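PDB 4YHS: monosaccharide ABC transporter substrate-binding protein, CUT2 family, which probably binds a monosaccharide or related small solute outside the membrane and delivers it to a CUT2-type ABC importer. Local coordinates for residues P36-D41 with A157-V162; A81-R86 with I305-A310; V188-G193 with K205-A210; E284-G289 with F328-A333. All blocks are in the same frame, centred on the assembly; numbering follows the deposited sequence.

From the N terminus, the loop between strands 29-35 and 43-49 reaches forward to strand 158-160, where contact 1 closes the first long loop. Before it closes, helix 71-87 opens contact 2, whose partner helix 299-314 comes much later, so contacts 1 and 2 cross; they also touch, Gln309 lying against the strand of Lys159. Contact 3, nested inside the loop of contact 2 and about 34 Å from it between centres, is a short closure tying strand 186-191 to helix 198-211. Contact 4 ties helix 280-287 to strand 322-331, opening before the second segment of contact 2 and closing after it, so these two cross. Strand 322-331 neighbours 158-160, so contacts 1 and 4 reach one sheet.

Contact 1: residues P36-D41 with A157-V162; sequences PPFAAD and AAKSLV
Phe38 leans its ring on the aliphatic chain of Lys159 and sets its far corner against the peptide joining Ala157 and Ala158. It stands third in a type II beta turn from Pro36 to Ala39, with a positive phi of 79°, and the turn is closed by Ala39 N to Pro36 O at 3.2 Å. The tight part lies along one side of the ring: Phe38 CD1 is 3.5 Å from Lys159 CE, and Phe38 CE1 is 3.7 Å from Lys159 CG. With CG anti to its carbonyl carbon (chi1 -58°), the ring swings to the strand, bringing CZ to 3.9 Å from Ala157 O, with that peptide at the ring edge. Past the turn the loop leaves the strand, and Ala40 and Asp41 face solvent. Lys159 NZ stands 5.3 Å from the centroid of the Phe38 ring, at most a weak cation-pi attraction. A serine in place of Phe38 would probably open a gap beside the Lys159 methylenes and uncover the edge of the Ala157-Ala158 peptide. Across the two segments the contact is almost wholly apolar, while Phe38 N is tied separately to His322 ND1 and the lysine's charge is paired with Asp146.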
loop_
_atom_site.group_PDB
_atom_site.type_symbol
_atom_site.label_atom_id
_atom_site.label_comp_id
_atom_site.label_asym_id
_atom_site.label_seq_id
_atom_site.Cartn_x
_atom_site.Cartn_y
_atom_site.Cartn_z
ATOM N N PRO A 36 -0.026 0.785 21.813
ATOM C CA PRO A 36 0.383 2.189 21.804
ATOM C C PRO A 36 0.944 2.596 20.456
ATOM O O PRO A 36 1.556 1.776 19.758
ATOM C CB PRO A 36 1.455 2.259 22.907
ATOM C CG PRO A 36 1.917 0.870 23.113
ATOM C CD PRO A 36 0.821 -0.044 22.685
ATOM N N PRO A 37 0.689 3.848 20.056
ATOM C CA PRO A 37 1.172 4.250 18.742
ATOM C C PRO A 37 2.684 4.116 18.599
ATOM O O PRO A 37 3.429 4.409 19.530
ATOM C CB PRO A 37 0.722 5.718 18.619
ATOM C CG PRO A 37 0.173 6.115 19.936
ATOM C CD PRO A 37 -0.163 4.869 20.686
ATOM N N PHE A 38 3.103 3.637 17.430
ATOM C CA PHE A 38 4.510 3.511 17.024
ATOM C C PHE A 38 5.191 2.278 17.653
ATOM O O PHE A 38 6.347 1.982 17.347
ATOM C CB PHE A 38 5.331 4.755 17.390
ATOM C CG PHE A 38 4.819 6.036 16.810
ATOM C CD1 PHE A 38 3.766 6.061 15.920
ATOM C CD2 PHE A 38 5.411 7.232 17.165
ATOM C CE1 PHE A 38 3.306 7.254 15.410
ATOM C CE2 PHE A 38 4.967 8.417 16.645
ATOM C CZ PHE A 38 3.900 8.422 15.757
ATOM N N ALA A 39 4.496 1.578 18.547
ATOM C CA ALA A 39 5.067 0.395 19.182
ATOM C C ALA A 39 5.121 -0.763 18.183
ATOM O O ALA A 39 4.144 -1.031 17.497
ATOM C CB ALA A 39 4.263 0.011 20.413
ATOM N N ALA A 40 6.268 -1.439 18.096
ATOM C CA ALA A 40 6.449 -2.529 17.128
ATOM C C ALA A 40 5.544 -3.721 17.439
ATOM O O ALA A 40 5.254 -4.543 16.566
ATOM C CB ALA A 40 7.902 -2.974 17.095
ATOM N N ASP A 41 5.112 -3.799 18.693
ATOM C CA ASP A 41 4.193 -4.824 19.159
ATOM C C ASP A 41 2.860 -4.231 19.635
ATOM O O ASP A 41 2.181 -4.814 20.483
ATOM C CB ASP A 41 4.832 -5.598 20.307
ATOM C CG ASP A 41 4.984 -4.747 21.553
ATOM O OD1 ASP A 41 5.355 -3.558 21.409
ATOM O OD2 ASP A 41 4.714 -5.255 22.663
ATOM N N ALA A 157 5.284 12.735 14.155
ATOM C CA ALA A 157 4.057 13.060 14.902
ATOM C C ALA A 157 2.944 12.038 14.680
ATOM O O ALA A 157 2.104 11.847 15.560
ATOM C CB ALA A 157 3.555 14.482 14.532
ATOM N N ALA A 158 2.900 11.434 13.489
ATOM C CA ALA A 158 1.812 10.515 13.130
ATOM C C ALA A 158 2.251 9.632 11.980
ATOM O O ALA A 158 3.082 10.048 11.188
ATOM C CB ALA A 158 0.553 11.251 12.715
ATOM N N LYS A 159 1.658 8.434 11.907
ATOM C CA LYS A 159 1.841 7.521 10.786
ATOM C C LYS A 159 0.528 7.282 10.060
ATOM O O LYS A 159 -0.531 7.123 10.681
ATOM C CB LYS A 159 2.422 6.192 11.261
ATOM C CG LYS A 159 3.809 6.292 11.901
ATOM C CD LYS A 159 4.284 4.970 12.466
ATOM C CE LYS A 159 5.670 5.124 13.081
ATOM N NZ LYS A 159 6.712 5.135 12.020
ATOM N N SER A 160 0.615 7.266 8.734
ATOM C CA SER A 160 -0.480 6.856 7.847
ATOM C C SER A 160 0.081 5.793 6.913
ATOM O O SER A 160 0.716 6.110 5.890
ATOM C CB SER A 160 -1.005 8.038 7.058
ATOM O OG SER A 160 -2.100 7.654 6.261
ATOM N N LEU A 161 -0.136 4.537 7.266
ATOM C CA LEU A 161 0.469 3.457 6.533
ATOM C C LEU A 161 -0.129 2.108 6.922
ATOM O O LEU A 161 -0.924 1.998 7.872
ATOM C CB LEU A 161 1.982 3.451 6.778
ATOM C CG LEU A 161 2.449 3.720 8.208
ATOM C CD1 LEU A 161 2.186 2.541 9.108
ATOM C CD2 LEU A 161 3.961 4.044 8.186
ATOM N N VAL A 162 0.242 1.080 6.160
ATOM C CA VAL A 162 -0.181 -0.295 6.471
ATOM C C VAL A 162 1.028 -1.211 6.563
ATOM O O VAL A 162 2.158 -0.777 6.285
ATOM C CB VAL A 162 -1.162 -0.848 5.408
ATOM C CG1 VAL A 162 -2.298 0.149 5.187
ATOM C CG2 VAL A 162 -0.444 -1.154 4.080
#

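Contact 2: residues A81-R86 with I305-A310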
loop_
_atom_site.group_PDB
_atom_site.type_symbol
_atom_site.label_atom_id
_atom_site.label_comp_id
_atom_site.label_asym_id
_atom_site.label_seq_id
_atom_site.Cartn_x
_atom_site.Cartn_y
_atom_site.Cartn_z
ATOM N N ALA A 81 -3.555 15.453 -2.928
ATOM C CA ALA A 81 -3.995 16.662 -3.647
ATOM C C ALA A 81 -5.476 16.893 -3.414
ATOM O O ALA A 81 -5.914 18.025 -3.203
ATOM C CB ALA A 81 -3.731 16.572 -5.135
ATOM N N GLU A 82 -6.247 15.810 -3.471
ATOM C CA GLU A 82 -7.689 15.947 -3.359
ATOM C C GLU A 82 -8.077 16.268 -1.906
ATOM O O GLU A 82 -8.970 17.090 -1.664
ATOM C CB GLU A 82 -8.384 14.673 -3.854
ATOM C CG GLU A 82 -8.336 14.464 -5.347
ATOM C CD GLU A 82 -9.166 15.510 -6.088
ATOM O OE1 GLU A 82 -10.357 15.684 -5.753
ATOM O OE2 GLU A 82 -8.605 16.182 -6.962
ATOM N N GLU A 83 -7.378 15.696 -0.930
ATOM C CA GLU A 83 -7.727 15.989 0.462
ATOM C C GLU A 83 -7.282 17.418 0.808
ATOM O O GLU A 83 -7.988 18.134 1.505
ATOM C CB GLU A 83 -7.124 14.962 1.418
ATOM C CG GLU A 83 -7.654 15.086 2.874
ATOM C CD GLU A 83 -9.103 14.648 3.000
ATOM O OE1 GLU A 83 -9.788 14.401 1.975
ATOM O OE2 GLU A 83 -9.560 14.537 4.138
ATOM N N SER A 84 -6.138 17.854 0.298
ATOM C CA SER A 84 -5.738 19.249 0.521
ATOM C C SER A 84 -6.774 20.235 -0.062
ATOM O O SER A 84 -7.146 21.213 0.589
ATOM C CB SER A 84 -4.345 19.491 -0.061
ATOM O OG SER A 84 -3.359 18.697 0.606
ATOM N N LYS A 85 -7.248 19.980 -1.284
ATOM C CA LYS A 85 -8.320 20.778 -1.870
ATOM C C LYS A 85 -9.596 20.758 -1.011
ATOM O O LYS A 85 -10.190 21.809 -0.763
ATOM C CB LYS A 85 -8.659 20.282 -3.274
ATOM C CG LYS A 85 -8.181 21.178 -4.407
ATOM C CD LYS A 85 -8.859 20.811 -5.743
ATOM C CE LYS A 85 -8.526 19.373 -6.160
ATOM N NZ LYS A 85 -9.076 18.977 -7.500
ATOM N N ARG A 86 -10.006 19.576 -0.550
ATOM C CA ARG A 86 -11.260 19.438 0.204
ATOM C C ARG A 86 -11.202 20.242 1.490
ATOM O O ARG A 86 -12.161 20.920 1.858
ATOM C CB ARG A 86 -11.527 17.971 0.544
ATOM C CG ARG A 86 -12.934 17.718 1.065
ATOM C CD ARG A 86 -13.132 16.265 1.460
ATOM N NE ARG A 86 -12.353 15.927 2.654
ATOM C CZ ARG A 86 -12.651 16.323 3.888
ATOM N NH1 ARG A 86 -11.877 15.966 4.900
ATOM N NH2 ARG A 86 -13.722 17.072 4.117
ATOM N N ILE A 305 -5.433 10.656 4.695
ATOM C CA ILE A 305 -5.299 10.624 6.143
ATOM C C ILE A 305 -4.085 11.425 6.606
ATOM O O ILE A 305 -4.169 12.135 7.600
ATOM C CB ILE A 305 -5.217 9.167 6.672
ATOM C CG1 ILE A 305 -6.626 8.559 6.615
ATOM C CG2 ILE A 305 -4.693 9.117 8.136
ATOM C CD1 ILE A 305 -6.689 7.109 6.869
ATOM N N ALA A 306 -2.963 11.320 5.892
ATOM C CA ALA A 306 -1.766 12.095 6.242
ATOM C C ALA A 306 -2.044 13.598 6.250
ATOM O O ALA A 306 -1.598 14.318 7.130
ATOM C CB ALA A 306 -0.640 11.799 5.262
ATOM N N VAL A 307 -2.779 14.068 5.250
ATOM C CA VAL A 307 -3.133 15.472 5.187
ATOM C C VAL A 307 -4.046 15.832 6.353
ATOM O O VAL A 307 -3.806 16.836 7.044
ATOM C CB VAL A 307 -3.818 15.831 3.855
ATOM C CG1 VAL A 307 -4.412 17.265 3.877
ATOM C CG2 VAL A 307 -2.829 15.691 2.712
ATOM N N ASP A 308 -5.083 15.027 6.583
ATOM C CA ASP A 308 -5.991 15.287 7.704
ATOM C C ASP A 308 -5.267 15.303 9.047
ATOM O O ASP A 308 -5.482 16.192 9.881
ATOM C CB ASP A 308 -7.111 14.250 7.762
ATOM C CG ASP A 308 -8.161 14.595 8.818
ATOM O OD1 ASP A 308 -8.729 15.698 8.735
ATOM O OD2 ASP A 308 -8.419 13.785 9.738
ATOM N N GLN A 309 -4.398 14.323 9.253
ATOM C CA GLN A 309 -3.579 14.282 10.442
ATOM C C GLN A 309 -2.757 15.585 10.626
ATOM O O GLN A 309 -2.706 16.159 11.724
ATOM C CB GLN A 309 -2.634 13.082 10.376
ATOM C CG GLN A 309 -3.241 11.721 10.764
ATOM C CD GLN A 309 -2.311 10.593 10.427
ATOM O OE1 GLN A 309 -1.541 10.691 9.470
ATOM N NE2 GLN A 309 -2.328 9.540 11.232
ATOM N N ALA A 310 -2.088 16.026 9.563
ATOM C CA ALA A 310 -1.257 17.222 9.638
ATOM C C ALA A 310 -2.087 18.409 10.088
ATOM O O ALA A 310 -1.684 19.161 10.967
ATOM C CB ALA A 310 -0.611 17.527 8.312
#
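Helix segments 81-86 and 305-310 run in broadly the same direction, 38° apart with axes 8.9 Å from each other, and the CA atoms of Ser84 and Val307 come nearest at 6.5 Å. This is helix-helix packing in one alpha/beta lobe of a periplasmic binding protein fold. Val307 enters between Glu83 and Ser84: its CB lies 4.0 Å from Glu83 CG, while Ser84 OG stands 3.7 Å from Val307 CG2 and gives its hydrogen bond to Val80 O in its own helix. The Glu83 chain leaves with CG anti to the backbone N (chi1 -170°); the bend at chi2 lays its methylenes on Val307 and turns the carboxylate to Arg86. There OE1 also takes Arg304 and Trp26 NE1. Replacing Glu83 by a leucine would probably leave Arg86 and Arg304 without their shared carboxylate and Trp26 NE1 without an acceptor. Asp308, bonded to Tyr49 and Arg312, brings OD1 to 4.8 Å from Glu83 OE2, a like-charge approach that the surrounding arginines probably offset. Arg86 holds Glu83 side-on in the guanidinium plane but from above the carboxylate plane, NE to Glu83 OE1 at 3.1 Å and NH1 to Glu83 OE2 at 2.8 Å.

Contact 3: residues V188-G193 with K205-A210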
loop_
_atom_site.group_PDB
_atom_site.type_symbol
_atom_site.label_atom_id
_atom_site.label_comp_id
_atom_site.label_asym_id
_atom_site.label_seq_id
_atom_site.Cartn_x
_atom_site.Cartn_y
_atom_site.Cartn_z
ATOM N N VAL A 188 -0.788 -24.354 -3.966
ATOM C CA VAL A 188 -0.550 -22.964 -4.340
ATOM C C VAL A 188 0.909 -22.768 -4.726
ATOM O O VAL A 188 1.801 -23.094 -3.949
ATOM C CB VAL A 188 -0.857 -21.982 -3.191
ATOM C CG1 VAL A 188 -0.507 -20.563 -3.606
ATOM C CG2 VAL A 188 -2.337 -22.093 -2.741
ATOM N N GLY A 189 1.136 -22.175 -5.893
ATOM C CA GLY A 189 2.455 -21.703 -6.269
ATOM C C GLY A 189 2.546 -20.279 -5.762
ATOM O O GLY A 189 1.669 -19.496 -6.031
ATOM N N TRP A 190 3.590 -19.987 -4.992
ATOM C CA TRP A 190 3.738 -18.723 -4.250
ATOM C C TRP A 190 5.025 -18.028 -4.696
ATOM O O TRP A 190 6.111 -18.627 -4.649
ATOM C CB TRP A 190 3.716 -19.034 -2.755
ATOM C CG TRP A 190 3.946 -17.876 -1.796
ATOM C CD1 TRP A 190 4.887 -17.829 -0.833
ATOM C CD2 TRP A 190 3.212 -16.641 -1.698
ATOM N NE1 TRP A 190 4.813 -16.653 -0.138
ATOM C CE2 TRP A 190 3.789 -15.904 -0.643
ATOM C CE3 TRP A 190 2.135 -16.095 -2.387
ATOM C CZ2 TRP A 190 3.321 -14.648 -0.263
ATOM C CZ3 TRP A 190 1.670 -14.841 -2.015
ATOM C CH2 TRP A 190 2.254 -14.137 -0.973
ATOM N N PHE A 191 4.887 -16.768 -5.117
ATOM C CA PHE A 191 5.929 -16.021 -5.807
ATOM C C PHE A 191 6.033 -14.656 -5.167
ATOM O O PHE A 191 5.453 -13.697 -5.669
ATOM C CB PHE A 191 5.597 -15.896 -7.284
ATOM C CG PHE A 191 5.411 -17.227 -7.957
ATOM C CD1 PHE A 191 6.494 -17.920 -8.488
ATOM C CD2 PHE A 191 4.162 -17.809 -8.029
ATOM C CE1 PHE A 191 6.320 -19.159 -9.100
ATOM C CE2 PHE A 191 3.993 -19.062 -8.641
ATOM C CZ PHE A 191 5.085 -19.731 -9.161
ATOM N N PRO A 192 6.766 -14.565 -4.043
ATOM C CA PRO A 192 6.614 -13.399 -3.161
ATOM C C PRO A 192 7.399 -12.148 -3.559
ATOM O O PRO A 192 7.111 -11.074 -3.006
ATOM C CB PRO A 192 7.082 -13.938 -1.797
ATOM C CG PRO A 192 7.936 -15.103 -2.119
ATOM C CD PRO A 192 7.404 -15.699 -3.366
ATOM N N GLY A 193 8.322 -12.254 -4.506
ATOM C CA GLY A 193 9.116 -11.091 -4.907
ATOM C C GLY A 193 10.568 -11.301 -4.489
ATOM O O GLY A 193 10.977 -12.417 -4.250
ATOM N N LYS A 205 5.605 -14.121 5.530
ATOM C CA LYS A 205 5.228 -14.589 6.850
ATOM C C LYS A 205 3.727 -14.507 7.051
ATOM O O LYS A 205 3.108 -15.451 7.532
ATOM C CB LYS A 205 5.945 -13.784 7.953
ATOM C CG LYS A 205 7.436 -14.058 8.075
ATOM C CD LYS A 205 8.022 -13.395 9.333
ATOM C CE LYS A 205 9.526 -13.638 9.461
ATOM N NZ LYS A 205 10.303 -13.125 8.278
ATOM N N GLY A 206 3.138 -13.381 6.675
ATOM C CA GLY A 206 1.698 -13.225 6.785
ATOM C C GLY A 206 0.909 -14.262 5.997
ATOM O O GLY A 206 -0.043 -14.858 6.508
ATOM N N PHE A 207 1.303 -14.480 4.747
ATOM C CA PHE A 207 0.639 -15.454 3.883
ATOM C C PHE A 207 0.737 -16.867 4.475
ATOM O O PHE A 207 -0.247 -17.588 4.538
ATOM C CB PHE A 207 1.250 -15.416 2.487
ATOM C CG PHE A 207 0.557 -16.291 1.503
ATOM C CD1 PHE A 207 -0.637 -15.897 0.933
ATOM C CD2 PHE A 207 1.095 -17.521 1.156
ATOM C CE1 PHE A 207 -1.305 -16.707 0.015
ATOM C CE2 PHE A 207 0.444 -18.343 0.246
ATOM C CZ PHE A 207 -0.764 -17.936 -0.325
HETATM N N MSE A 208 1.925 -17.236 4.926
HETATM C CA MSE A 208 2.154 -18.580 5.437
HETATM C C MSE A 208 1.404 -18.770 6.747
HETATM O O MSE A 208 0.845 -19.843 6.978
HETATM C CB MSE A 208 3.645 -18.861 5.643
HETATM C CG MSE A 208 4.476 -18.897 4.379
HETATM SE SE MSE A 208 3.816 -20.190 3.035
HETATM C CE MSE A 208 4.322 -21.907 3.894
ATOM N N ASP A 209 1.399 -17.743 7.600
ATOM C CA ASP A 209 0.731 -17.841 8.897
ATOM C C ASP A 209 -0.747 -18.020 8.617
ATOM O O ASP A 209 -1.394 -18.846 9.249
ATOM C CB ASP A 209 0.942 -16.609 9.788
ATOM C CG ASP A 209 2.344 -16.496 10.348
ATOM O OD1 ASP A 209 3.134 -17.466 10.284
ATOM O OD2 ASP A 209 2.644 -15.402 10.885
ATOM N N ALA A 210 -1.275 -17.266 7.657
ATOM C CA ALA A 210 -2.721 -17.269 7.425
ATOM C C ALA A 210 -3.268 -18.559 6.800
ATOM O O ALA A 210 -4.421 -18.903 7.057
ATOM C CB ALA A 210 -3.127 -16.041 6.556
#
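Trp190 NE1 donates to Asn204 OD1, just ahead of 205-210 on the same helix, while the indole stacks on Phe207; the polar tie should limit how the indole can turn. Between the two rings lies a face-to-face stack, the Phe207 ring 3.8 Å from the six-membered ring of Trp190 between centroids, with planes only 10° apart. Phe207 CD2 sits over the centre of the indole, and Phe207 CB comes to 3.5 Å from Trp190 CZ2, so the packing is close from the first side-chain carbon outward. Both side chains carry CG anti to the backbone N (chi1 176° in Trp190, -175° in Phe207); this torsion extends each ring away from its own backbone toward the other, and the two side chains slide past each other in opposite directions. The other indole face is covered near its rim by Pro192 CB, leaving Trp190 sandwiched between its own chain and the helix. Val188 CG1 adds a looser apolar touch, 4.2 Å from Phe207 CZ. The SE atom of selenomethionine Met208 approaches obliquely, 5.2 Å from the centroid of the five-membered ring of Trp190, as a Met-aromatic contact. Strand 186-191, helix 198-211 and strand 216-218 form a beta-alpha-beta unit, and this stack pins the helix to the first strand. Val218 of the second strand touches Trp190, Phe207 and Met208 alike, while Thr171 of helix 164-178 meets Phe207.

Contact 4: residues E284-G289 with F328-A333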
loop_
_atom_site.group_PDB
_atom_site.type_symbol
_atom_site.label_atom_id
_atom_site.label_comp_id
_atom_site.label_asym_id
_atom_site.label_seq_id
_atom_site.Cartn_x
_atom_site.Cartn_y
_atom_site.Cartn_z
ATOM N N GLU A 284 -7.569 -4.436 -13.576
ATOM C CA GLU A 284 -8.214 -4.702 -14.848
ATOM C C GLU A 284 -8.407 -6.210 -15.005
ATOM O O GLU A 284 -9.438 -6.675 -15.489
ATOM C CB GLU A 284 -7.392 -4.128 -16.000
ATOM C CG GLU A 284 -7.908 -4.480 -17.371
ATOM C CD GLU A 284 -9.290 -3.865 -17.697
ATOM O OE1 GLU A 284 -9.776 -2.976 -16.967
ATOM O OE2 GLU A 284 -9.900 -4.288 -18.699
ATOM N N GLY A 285 -7.413 -6.965 -14.551
ATOM C CA GLY A 285 -7.478 -8.408 -14.578
ATOM C C GLY A 285 -8.674 -8.965 -13.807
ATOM O O GLY A 285 -9.316 -9.887 -14.274
ATOM N N ILE A 286 -8.959 -8.413 -12.631
ATOM C CA ILE A 286 -10.098 -8.833 -11.810
ATOM C C ILE A 286 -11.372 -8.500 -12.538
ATOM O O ILE A 286 -12.254 -9.346 -12.673
ATOM C CB ILE A 286 -10.059 -8.175 -10.379
ATOM C CG1 ILE A 286 -8.834 -8.688 -9.609
ATOM C CG2 ILE A 286 -11.355 -8.488 -9.581
ATOM C CD1 ILE A 286 -8.495 -7.989 -8.312
ATOM N N LYS A 287 -11.447 -7.276 -13.054
ATOM C CA LYS A 287 -12.596 -6.857 -13.830
ATOM C C LYS A 287 -12.889 -7.805 -14.996
ATOM O O LYS A 287 -14.024 -8.184 -15.225
ATOM C CB LYS A 287 -12.373 -5.433 -14.360
ATOM C CG LYS A 287 -12.863 -4.349 -13.439
ATOM C CD LYS A 287 -12.647 -2.979 -14.066
ATOM C CE LYS A 287 -13.932 -2.156 -14.195
ATOM N NZ LYS A 287 -14.945 -2.604 -15.175
ATOM N N ARG A 288 -11.843 -8.221 -15.698
ATOM C CA ARG A 288 -11.996 -9.042 -16.888
ATOM C C ARG A 288 -12.118 -10.550 -16.592
ATOM O O ARG A 288 -12.280 -11.355 -17.515
ATOM C CB ARG A 288 -10.817 -8.795 -17.830
ATOM C CG ARG A 288 -10.854 -7.500 -18.554
ATOM C CD ARG A 288 -9.522 -7.312 -19.192
ATOM N NE ARG A 288 -9.450 -6.135 -20.042
ATOM C CZ ARG A 288 -8.367 -5.789 -20.730
ATOM N NH1 ARG A 288 -7.268 -6.533 -20.663
ATOM N NH2 ARG A 288 -8.381 -4.698 -21.481
ATOM N N GLY A 289 -12.053 -10.934 -15.321
ATOM C CA GLY A 289 -12.215 -12.333 -14.939
ATOM C C GLY A 289 -10.945 -13.164 -15.050
ATOM O O GLY A 289 -10.994 -14.378 -14.915
ATOM N N PHE A 328 -8.689 -5.036 2.738
ATOM C CA PHE A 328 -9.747 -5.940 2.312
ATOM C C PHE A 328 -9.392 -6.491 0.950
ATOM O O PHE A 328 -8.651 -5.863 0.176
ATOM C CB PHE A 328 -11.122 -5.245 2.255
ATOM C CG PHE A 328 -11.176 -4.043 1.336
ATOM C CD1 PHE A 328 -10.833 -2.779 1.808
ATOM C CD2 PHE A 328 -11.621 -4.161 0.030
ATOM C CE1 PHE A 328 -10.898 -1.651 0.986
ATOM C CE2 PHE A 328 -11.673 -3.042 -0.804
ATOM C CZ PHE A 328 -11.317 -1.790 -0.323
ATOM N N VAL A 329 -9.933 -7.677 0.662
ATOM C CA VAL A 329 -9.587 -8.362 -0.566
ATOM C C VAL A 329 -10.631 -7.982 -1.621
ATOM O O VAL A 329 -11.824 -8.102 -1.385
ATOM C CB VAL A 329 -9.531 -9.881 -0.372
ATOM C CG1 VAL A 329 -9.362 -10.585 -1.690
ATOM C CG2 VAL A 329 -8.391 -10.252 0.601
ATOM N N VAL A 330 -10.142 -7.544 -2.776
ATOM C CA VAL A 330 -10.977 -7.238 -3.911
ATOM C C VAL A 330 -11.083 -8.420 -4.888
ATOM O O VAL A 330 -10.047 -8.984 -5.306
ATOM C CB VAL A 330 -10.409 -6.017 -4.640
ATOM C CG1 VAL A 330 -11.212 -5.705 -5.888
ATOM C CG2 VAL A 330 -10.405 -4.821 -3.688
ATOM N N ASP A 331 -12.316 -8.735 -5.294
ATOM C CA ASP A 331 -12.566 -9.809 -6.259
ATOM C C ASP A 331 -13.776 -9.455 -7.103
ATOM O O ASP A 331 -14.275 -8.343 -7.013
ATOM C CB ASP A 331 -12.772 -11.164 -5.569
ATOM C CG ASP A 331 -13.975 -11.221 -4.660
ATOM O OD1 ASP A 331 -14.865 -10.335 -4.688
ATOM O OD2 ASP A 331 -14.034 -12.222 -3.908
ATOM N N SER A 332 -14.260 -10.391 -7.917
ATOM C CA SER A 332 -15.366 -10.043 -8.820
ATOM C C SER A 332 -16.598 -9.595 -8.060
ATOM O O SER A 332 -17.373 -8.769 -8.566
ATOM C CB SER A 332 -15.746 -11.226 -9.713
ATOM O OG SER A 332 -14.687 -11.528 -10.583
ATOM N N ALA A 333 -16.824 -10.166 -6.872
ATOM C CA ALA A 333 -18.061 -9.905 -6.132
ATOM C C ALA A 333 -18.109 -8.526 -5.456
ATOM O O ALA A 333 -19.204 -8.069 -5.122
ATOM C CB ALA A 333 -18.293 -11.005 -5.093
HETATM O O HOH W 1 -15.079 -9.628 -12.645
#
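Val330 is where segment 328-333 first meets Ile286: its carbonyl O lies 3.5 Å from Ile286 CD1, and the side chains touch more loosely, Val330 CG1 being 4.3 Å from that same CD1. Asp331 follows with its backbone, whose carbonyl carbon C stands 3.6 Å from Ile286 CG2. CG2 is there because it is anti to the Ile286 backbone N, while CG1 points the other branch to Val330. The Asp331 side chain leads away; OD2 bonds Tyr174 OH, and OD1 takes a weak bond from Ala333 N at 2.9 Å. Ser332 brings the polar element: one water bonds its OG at 2.8 Å and donates to Ile286 O, also at 2.8 Å, bridging Ser332 to the last helical turn. Ile286 O accepts Gly289 N as well (3.1 Å), in the Schellman motif that ends the helix, where Gly289 has a positive phi of 84° that a side chain would make strained. Ile335, beyond Ala333, packs on both Ile286 and Val330. The contact thus joins the last turn of helix 280-287 to the end of strand 322-331, which pairs antiparallel with strand 293-296, the next strand after that helix.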